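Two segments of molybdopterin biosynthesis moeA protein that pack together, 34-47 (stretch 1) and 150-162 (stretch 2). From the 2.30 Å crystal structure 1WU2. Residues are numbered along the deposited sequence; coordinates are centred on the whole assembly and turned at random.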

# COMPACT_ATOMS: atom_id res chain seq x y z
N GLU A 34 12.07 -12.03 3.89
CA GLU A 34 12.11 -11.12 2.74
C GLU A 34 10.94 -11.32 1.76
O GLU A 34 11.03 -10.93 0.60
CB GLU A 34 13.45 -11.30 2.01
CG GLU A 34 14.67 -11.34 2.92
CD GLU A 34 15.98 -11.34 2.16
OE1 GLU A 34 16.21 -12.28 1.36
OE2 GLU A 34 16.80 -10.41 2.38
N ALA A 35 9.85 -11.92 2.24
CA ALA A 35 8.74 -12.33 1.37
C ALA A 35 7.64 -11.28 1.21
O ALA A 35 6.87 -11.35 0.25
CB ALA A 35 8.13 -13.64 1.88
N VAL A 36 7.55 -10.32 2.12
CA VAL A 36 6.49 -9.31 2.08
C VAL A 36 6.63 -8.41 0.85
O VAL A 36 7.71 -7.88 0.58
CB VAL A 36 6.47 -8.44 3.36
CG1 VAL A 36 5.47 -7.30 3.24
CG2 VAL A 36 6.15 -9.29 4.59
N GLY A 37 5.53 -8.24 0.11
CA GLY A 37 5.51 -7.42 -1.09
C GLY A 37 5.76 -8.21 -2.37
O GLY A 37 5.60 -7.69 -3.47
N ARG A 38 6.15 -9.47 -2.22
CA ARG A 38 6.43 -10.34 -3.36
C ARG A 38 5.16 -11.02 -3.87
O ARG A 38 4.17 -11.12 -3.15
CB ARG A 38 7.47 -11.39 -2.98
CG ARG A 38 8.86 -10.81 -2.82
CD ARG A 38 9.55 -10.54 -4.14
NE ARG A 38 11.00 -10.71 -4.02
CZ ARG A 38 11.79 -11.24 -4.95
NH1 ARG A 38 11.30 -11.67 -6.11
NH2 ARG A 38 13.09 -11.33 -4.71
N VAL A 39 5.23 -11.50 -5.10
CA VAL A 39 4.07 -12.08 -5.78
C VAL A 39 4.25 -13.59 -5.93
O VAL A 39 5.21 -14.04 -6.54
CB VAL A 39 3.89 -11.47 -7.17
CG1 VAL A 39 2.59 -11.98 -7.83
CG2 VAL A 39 3.89 -9.95 -7.08
N LEU A 40 3.31 -14.35 -5.37
CA LEU A 40 3.35 -15.81 -5.44
C LEU A 40 3.32 -16.32 -6.87
O LEU A 40 2.48 -15.92 -7.67
CB LEU A 40 2.16 -16.41 -4.68
CG LEU A 40 2.31 -16.55 -3.16
CD1 LEU A 40 1.04 -17.17 -2.60
CD2 LEU A 40 3.52 -17.39 -2.80
N ALA A 41 4.25 -17.23 -7.18
CA ALA A 41 4.36 -17.83 -8.51
C ALA A 41 3.27 -18.86 -8.77
O ALA A 41 2.91 -19.12 -9.92
CB ALA A 41 5.72 -18.47 -8.68
N GLU A 42 2.75 -19.46 -7.70
CA GLU A 42 1.76 -20.53 -7.80
C GLU A 42 0.85 -20.60 -6.58
O GLU A 42 1.09 -19.95 -5.57
CB GLU A 42 2.47 -21.88 -7.99
CG GLU A 42 3.42 -22.25 -6.86
CD GLU A 42 4.19 -23.54 -7.12
OE1 GLU A 42 3.57 -24.52 -7.59
OE2 GLU A 42 5.41 -23.57 -6.83
N ASP A 43 -0.21 -21.40 -6.69
CA ASP A 43 -1.05 -21.75 -5.55
C ASP A 43 -0.20 -22.46 -4.48
O ASP A 43 0.69 -23.25 -4.81
CB ASP A 43 -2.18 -22.70 -5.97
CG ASP A 43 -3.28 -22.00 -6.78
OD1 ASP A 43 -3.38 -20.76 -6.78
OD2 ASP A 43 -4.11 -22.65 -7.45
N ILE A 44 -0.48 -22.16 -3.22
CA ILE A 44 0.15 -22.82 -2.08
C ILE A 44 -0.88 -23.77 -1.49
O ILE A 44 -1.94 -23.34 -1.04
CB ILE A 44 0.59 -21.78 -1.03
CG1 ILE A 44 1.58 -20.77 -1.63
CG2 ILE A 44 1.22 -22.46 0.19
CD1 ILE A 44 2.87 -21.36 -2.13
N VAL A 45 -0.58 -25.06 -1.52
CA VAL A 45 -1.46 -26.09 -0.98
C VAL A 45 -0.84 -26.65 0.29
O VAL A 45 0.32 -27.06 0.30
CB VAL A 45 -1.68 -27.24 -1.99
CG1 VAL A 45 -2.65 -28.27 -1.43
CG2 VAL A 45 -2.17 -26.70 -3.32
N THR A 46 -1.62 -26.66 1.37
CA THR A 46 -1.19 -27.23 2.64
C THR A 46 -1.15 -28.76 2.59
O THR A 46 -2.01 -29.39 1.98
CB THR A 46 -2.11 -26.74 3.79
OG1 THR A 46 -1.68 -27.31 5.03
CG2 THR A 46 -3.54 -27.23 3.65
N GLU A 47 -0.13 -29.35 3.22
CA GLU A 47 -0.03 -30.80 3.37
C GLU A 47 -0.41 -31.21 4.81
O GLU A 47 -0.32 -32.39 5.16
CB GLU A 47 1.39 -31.29 3.04
CG GLU A 47 1.74 -31.31 1.55
CD GLU A 47 0.77 -32.13 0.71
OE1 GLU A 47 0.67 -33.35 0.92
OE2 GLU A 47 0.09 -31.55 -0.16
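Stretch 2 150-162: KGEVVLRKGTILR

Stretch 2 runs antiparallel to stretch 1, and the evidence is the register of nearest CA atoms: Val-36 faces Leu-161 (CA to CA 5.0 Å), Val-39 faces Ile-160 (CA to CA 4.8 Å), Ile-44 faces Leu-155 (CA to CA 5.3 Å) and Glu-47 faces Lys-150 (CA to CA 5.2 Å). As one number rises the other falls, and the contact follows the backbones nearly from end to end, burying 1136 Å² in all.

Leu-40 covers the most surface, with Leu-161 almost equal to it, and both send CB toward the partner stretch. Leu-40 (chi1 m, chi2 t) brings CD1 to 3.6 Å from Leu-155 CB and 3.5 Å from Arg-156 O, while its CG lies 3.9 Å from Leu-161 CD2. The other methyl of Leu-161, CD1, reaches Ala-35, 4.1 Å from its CB and 3.5 Å from its O. The side chain of Leu-161 thus meets both Ala-35 and Leu-40. Leu-40 lies against both Leu-161 and Leu-155, which also meet each other, Leu-161 CD2 to Leu-155 CD1 being 4.2 Å.

Backbone hydrogen bonds hold these leucines in place. Leu-161 O accepts from Gly-37 N (3.0 Å, 166° at hydrogen) and Leu-161 N donates to Arg-38 O (3.1 Å, 169°). Leu-40 N donates to Thr-159 O (3.1 Å), and Leu-40 O receives Gly-158 N (3.2 Å). Leu-40 O also accepts from a water, 2.7 Å from the water O, which in turn accepts from Lys-157 NZ at 2.8 Å.

A type II turn lies in each stretch here, Ala-35 to Arg-38 and Arg-156 to Thr-159. Each has glycine at its third position, Gly-37 at phi/psi 93/-10° and Gly-158 at 96/-8°, where a CB would be jammed against the preceding carbonyl oxygen. The second turn has a weak backbone bond from Thr-159 N to Arg-156 O (3.4 Å), supplemented by a shorter one from Thr-159 OG1 to the same Arg-156 O (2.7 Å). Beside it, Asp-43 OD1 accepts from Lys-157 N at 3.0 Å, so a side chain of stretch 1 engages the turn's backbone.

Farther along, Ile-44 and Leu-155 form an antiparallel hydrogen-bonded pair, with Ile-44 N to Leu-155 O at 3.0 Å and 170°. Ile-44 O, however, receives Val-154 N (3.1 Å), and the next bridge joins Val-45 to Val-153. This shift of one residue is a beta bulge, and the chain of stretch 2 turns a corner at Val-154. The side chains of Ile-44 and Leu-155 share one face of the sheet (CB to CB 4.2 Å); those of Val-45 and Val-153 share the other (CG2 to CG2 4.2 Å).

Lys-150 ranks next in covered area. Although its CB points sideways, its extended chain brings NZ back to Glu-47, where it donates to Glu-47 O at 2.7 Å and forms a salt bridge with Glu-47 OE1 at 2.9 Å. Nearby, Thr-46 O accepts from Gly-151 N (2.9 Å) and Thr-46 N donates to Glu-152 O (3.2 Å), carrying the backbone pairing to this end.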

# COMPACT_ATOMS: atom_id res chain seq x y z
N LYS A 150 -6.28 -30.34 4.85
CA LYS A 150 -5.20 -30.93 4.06
C LYS A 150 -5.59 -31.00 2.59
O LYS A 150 -6.69 -31.41 2.25
CB LYS A 150 -4.85 -32.33 4.57
CG LYS A 150 -3.62 -32.94 3.92
CD LYS A 150 -3.04 -34.08 4.74
CE LYS A 150 -1.97 -34.85 3.97
NZ LYS A 150 -1.09 -33.97 3.13
N GLY A 151 -4.66 -30.59 1.72
CA GLY A 151 -4.89 -30.53 0.29
C GLY A 151 -5.75 -29.35 -0.16
O GLY A 151 -6.34 -29.39 -1.23
N GLU A 152 -5.81 -28.31 0.66
CA GLU A 152 -6.61 -27.12 0.37
C GLU A 152 -5.69 -25.98 -0.02
O GLU A 152 -4.59 -25.85 0.51
CB GLU A 152 -7.41 -26.74 1.61
CG GLU A 152 -8.55 -25.77 1.38
CD GLU A 152 -9.40 -25.59 2.63
OE1 GLU A 152 -8.95 -24.89 3.57
OE2 GLU A 152 -10.51 -26.16 2.68
N VAL A 153 -6.14 -25.16 -0.97
CA VAL A 153 -5.41 -23.95 -1.36
C VAL A 153 -5.63 -22.90 -0.27
O VAL A 153 -6.76 -22.55 0.04
CB VAL A 153 -5.89 -23.39 -2.72
CG1 VAL A 153 -5.20 -22.06 -3.05
CG2 VAL A 153 -5.64 -24.39 -3.83
N VAL A 154 -4.53 -22.43 0.32
CA VAL A 154 -4.55 -21.40 1.37
C VAL A 154 -4.17 -20.02 0.84
O VAL A 154 -4.60 -19.01 1.38
CB VAL A 154 -3.63 -21.78 2.56
CG1 VAL A 154 -3.94 -23.19 3.05
CG2 VAL A 154 -2.15 -21.67 2.19
N LEU A 155 -3.34 -19.98 -0.20
CA LEU A 155 -2.96 -18.73 -0.86
C LEU A 155 -2.94 -18.93 -2.38
O LEU A 155 -2.27 -19.83 -2.88
CB LEU A 155 -1.58 -18.28 -0.40
CG LEU A 155 -1.48 -17.72 1.03
CD1 LEU A 155 -0.03 -17.66 1.47
CD2 LEU A 155 -2.13 -16.35 1.12
N ARG A 156 -3.66 -18.07 -3.09
CA ARG A 156 -3.76 -18.17 -4.55
C ARG A 156 -2.53 -17.59 -5.23
O ARG A 156 -1.80 -16.79 -4.65
CB ARG A 156 -5.00 -17.43 -5.07
CG ARG A 156 -6.32 -17.91 -4.49
CD ARG A 156 -6.82 -19.22 -5.07
NE ARG A 156 -7.99 -19.71 -4.34
CZ ARG A 156 -8.46 -20.96 -4.39
NH1 ARG A 156 -7.87 -21.87 -5.16
NH2 ARG A 156 -9.53 -21.29 -3.68
N LYS A 157 -2.33 -18.01 -6.48
CA LYS A 157 -1.31 -17.45 -7.35
C LYS A 157 -1.62 -15.98 -7.63
O LYS A 157 -2.76 -15.63 -7.88
CB LYS A 157 -1.27 -18.24 -8.67
CG LYS A 157 -0.30 -17.72 -9.72
CD LYS A 157 -0.59 -18.33 -11.10
CE LYS A 157 0.45 -17.93 -12.14
NZ LYS A 157 0.68 -16.46 -12.18
N GLY A 158 -0.59 -15.14 -7.57
CA GLY A 158 -0.74 -13.72 -7.81
C GLY A 158 -0.92 -12.90 -6.54
O GLY A 158 -0.89 -11.67 -6.58
N THR A 159 -1.08 -13.59 -5.41
CA THR A 159 -1.23 -12.93 -4.12
C THR A 159 0.02 -12.11 -3.81
O THR A 159 1.14 -12.57 -4.03
CB THR A 159 -1.47 -13.97 -3.02
OG1 THR A 159 -2.70 -14.66 -3.26
CG2 THR A 159 -1.67 -13.31 -1.65
N ILE A 160 -0.19 -10.89 -3.32
CA ILE A 160 0.89 -10.01 -2.89
C ILE A 160 0.98 -10.20 -1.39
O ILE A 160 0.08 -9.80 -0.66
CB ILE A 160 0.59 -8.53 -3.25
CG1 ILE A 160 0.34 -8.38 -4.75
CG2 ILE A 160 1.76 -7.63 -2.84
CD1 ILE A 160 -0.40 -7.10 -5.11
N LEU A 161 2.07 -10.82 -0.95
CA LEU A 161 2.18 -11.33 0.41
C LEU A 161 2.24 -10.21 1.46
O LEU A 161 2.96 -9.24 1.30
CB LEU A 161 3.40 -12.24 0.53
CG LEU A 161 3.38 -13.49 -0.36
CD1 LEU A 161 4.77 -14.11 -0.48
CD2 LEU A 161 2.39 -14.52 0.16
N ARG A 162 1.44 -10.36 2.51
CA ARG A 162 1.47 -9.47 3.66
C ARG A 162 1.94 -10.28 4.86
O ARG A 162 2.13 -11.49 4.75
CB ARG A 162 0.09 -8.85 3.92
CG ARG A 162 -0.71 -8.52 2.67
CD ARG A 162 -1.83 -9.51 2.40
NE ARG A 162 -3.16 -8.94 2.60
CZ ARG A 162 -4.27 -9.67 2.71
NH1 ARG A 162 -4.23 -11.00 2.66
NH2 ARG A 162 -5.43 -9.06 2.88
O HOH W 1 1.76 -14.94 -10.13